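Local coordinates for protein Orf11 (Staphylococcus phage P68, PDB 6O43) that is a potential phage lysin that probably helps degrade the staphylococcal cell wall, at residues A[64-67]-A[68-72]. Numbering follows the deposited sequence.
Sequences FAVY and EKNEG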
loop_
_atom_site.group_PDB
_atom_site.type_symbol
_atom_site.label_atom_id
_atom_site.label_comp_id
_atom_site.label_asym_id
_atom_site.label_seq_id
_atom_site.Cartn_x
_atom_site.Cartn_y
_atom_site.Cartn_z
ATOM N N PHE A 64 5.511 2.472 -4.463
ATOM C CA PHE A 64 4.794 2.376 -5.730
ATOM C C PHE A 64 5.095 1.054 -6.427
ATOM O O PHE A 64 4.181 0.314 -6.811
ATOM C CB PHE A 64 5.179 3.569 -6.610
ATOM C CG PHE A 64 4.275 3.788 -7.790
ATOM C CD1 PHE A 64 3.104 4.519 -7.648
ATOM C CD2 PHE A 64 4.614 3.296 -9.045
ATOM C CE1 PHE A 64 2.268 4.735 -8.723
ATOM C CE2 PHE A 64 3.783 3.510 -10.133
ATOM C CZ PHE A 64 2.604 4.233 -9.969
ATOM N N ALA A 65 6.382 0.731 -6.576
ATOM C CA ALA A 65 6.775 -0.489 -7.274
ATOM C C ALA A 65 6.311 -1.734 -6.528
ATOM O O ALA A 65 5.796 -2.680 -7.135
ATOM C CB ALA A 65 8.293 -0.518 -7.464
ATOM N N VAL A 66 6.504 -1.761 -5.206
ATOM C CA VAL A 66 6.140 -2.943 -4.429
ATOM C C VAL A 66 4.635 -3.192 -4.490
ATOM O O VAL A 66 4.187 -4.342 -4.570
ATOM C CB VAL A 66 6.632 -2.802 -2.978
ATOM C CG1 VAL A 66 5.780 -3.647 -2.047
ATOM C CG2 VAL A 66 8.093 -3.209 -2.879
ATOM N N TYR A 67 3.834 -2.127 -4.451
ATOM C CA TYR A 67 2.387 -2.308 -4.538
ATOM C C TYR A 67 1.959 -2.708 -5.945
ATOM O O TYR A 67 1.072 -3.553 -6.112
ATOM C CB TYR A 67 1.663 -1.039 -4.090
ATOM C CG TYR A 67 1.222 -1.091 -2.648
ATOM C CD1 TYR A 67 1.855 -1.930 -1.741
ATOM C CD2 TYR A 67 0.154 -0.324 -2.197
ATOM C CE1 TYR A 67 1.452 -1.991 -0.421
ATOM C CE2 TYR A 67 -0.261 -0.381 -0.877
ATOM C CZ TYR A 67 0.392 -1.217 0.008
ATOM O OH TYR A 67 -0.013 -1.279 1.324
ATOM N N GLU A 68 2.575 -2.115 -6.971
ATOM C CA GLU A 68 2.253 -2.510 -8.337
ATOM C C GLU A 68 2.598 -3.975 -8.573
ATOM O O GLU A 68 1.835 -4.705 -9.216
ATOM C CB GLU A 68 2.983 -1.612 -9.337
ATOM C CG GLU A 68 2.682 -1.928 -10.796
ATOM C CD GLU A 68 1.214 -1.739 -11.151
ATOM O OE1 GLU A 68 0.498 -1.047 -10.398
ATOM O OE2 GLU A 68 0.771 -2.291 -12.182
ATOM N N LYS A 69 3.738 -4.428 -8.047
ATOM C CA LYS A 69 4.113 -5.828 -8.207
ATOM C C LYS A 69 3.107 -6.752 -7.532
ATOM O O LYS A 69 2.719 -7.781 -8.098
ATOM C CB LYS A 69 5.519 -6.059 -7.650
ATOM C CG LYS A 69 6.025 -7.491 -7.758
ATOM C CD LYS A 69 5.709 -8.301 -6.512
ATOM C CE LYS A 69 6.164 -9.750 -6.660
ATOM N NZ LYS A 69 5.854 -10.560 -5.441
ATOM N N ASN A 70 2.667 -6.400 -6.324
ATOM C CA ASN A 70 1.781 -7.285 -5.577
ATOM C C ASN A 70 0.325 -7.154 -6.011
ATOM O O ASN A 70 -0.448 -8.105 -5.857
ATOM C CB ASN A 70 1.924 -7.017 -4.078
ATOM C CG ASN A 70 3.292 -7.415 -3.549
ATOM O OD1 ASN A 70 3.886 -8.392 -4.007
ATOM N ND2 ASN A 70 3.801 -6.656 -2.583
ATOM N N GLU A 71 -0.069 -5.998 -6.548
ATOM C CA GLU A 71 -1.418 -5.857 -7.086
ATOM C C GLU A 71 -1.544 -6.499 -8.463
ATOM O O GLU A 71 -2.530 -7.194 -8.742
ATOM C CB GLU A 71 -1.808 -4.380 -7.154
ATOM C CG GLU A 71 -2.179 -3.775 -5.811
ATOM C CD GLU A 71 -3.412 -4.420 -5.204
ATOM O OE1 GLU A 71 -4.328 -4.800 -5.967
ATOM O OE2 GLU A 71 -3.459 -4.553 -3.963
ATOM N N GLY A 72 -0.558 -6.281 -9.330
ATOM C CA GLY A 72 -0.625 -6.782 -10.688
ATOM C C GLY A 72 -1.563 -5.953 -11.551
ATOM O O GLY A 72 -2.175 -4.978 -11.116
#
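The carbonyl oxygen O of Y67 receives the N-H of E71 at 2.7 Å, the shortest of the i to i+4 bonds that define the last turns of the alpha-helix 61-71. The bond is somewhat bent, with an N-H...O angle of 152°, and the side chain of E71 crowds the same acceptor: its CB approaches Y67 O to 3.2 Å, and its CG, set beside the backbone N, comes almost as close. The bonds from E68 N to F64 O and from K69 N to A65 O, each 2.9 Å, run straighter. That from N70 N to V66 O is longer, at 3.1 Å, and its donor sits farther out of the carbonyl plane than the other three. G72, the first residue to leave helical phi/psi, has positive phi, and its N still bonds to E68 O, closing the last turn.

The side chains split between different neighbours. F64 meets W79 and helix 44-57, whereas the ring of Y67 meets Y147 at inclined planes. The E68 chain leaves with CG anti to the backbone N (chi1 -179°) and is bent at chi2, which brings its OE1 to L80 N, whose hydrogen bond it accepts, and its OE2 into a salt bridge with R35. Because R35 also donates to G72 O, one guanidinium links this carboxylate to the end of the helix. E71 OE1 accepts from N81.

V66 and N70 lie alongside each other, CG1 3.6 Å from ND2, on the flank where V66 packs against helix 177-187. Although N70 ND2 also comes near V66 O, the angle is too poor for a bond. N70 OD1 has a weak bond to T184 OG1. K69 bends once, at chi2, then runs extended away from 64-67, and its NZ reaches N70 OD1 at 3.3 Å, with a C=O...N angle of 169°.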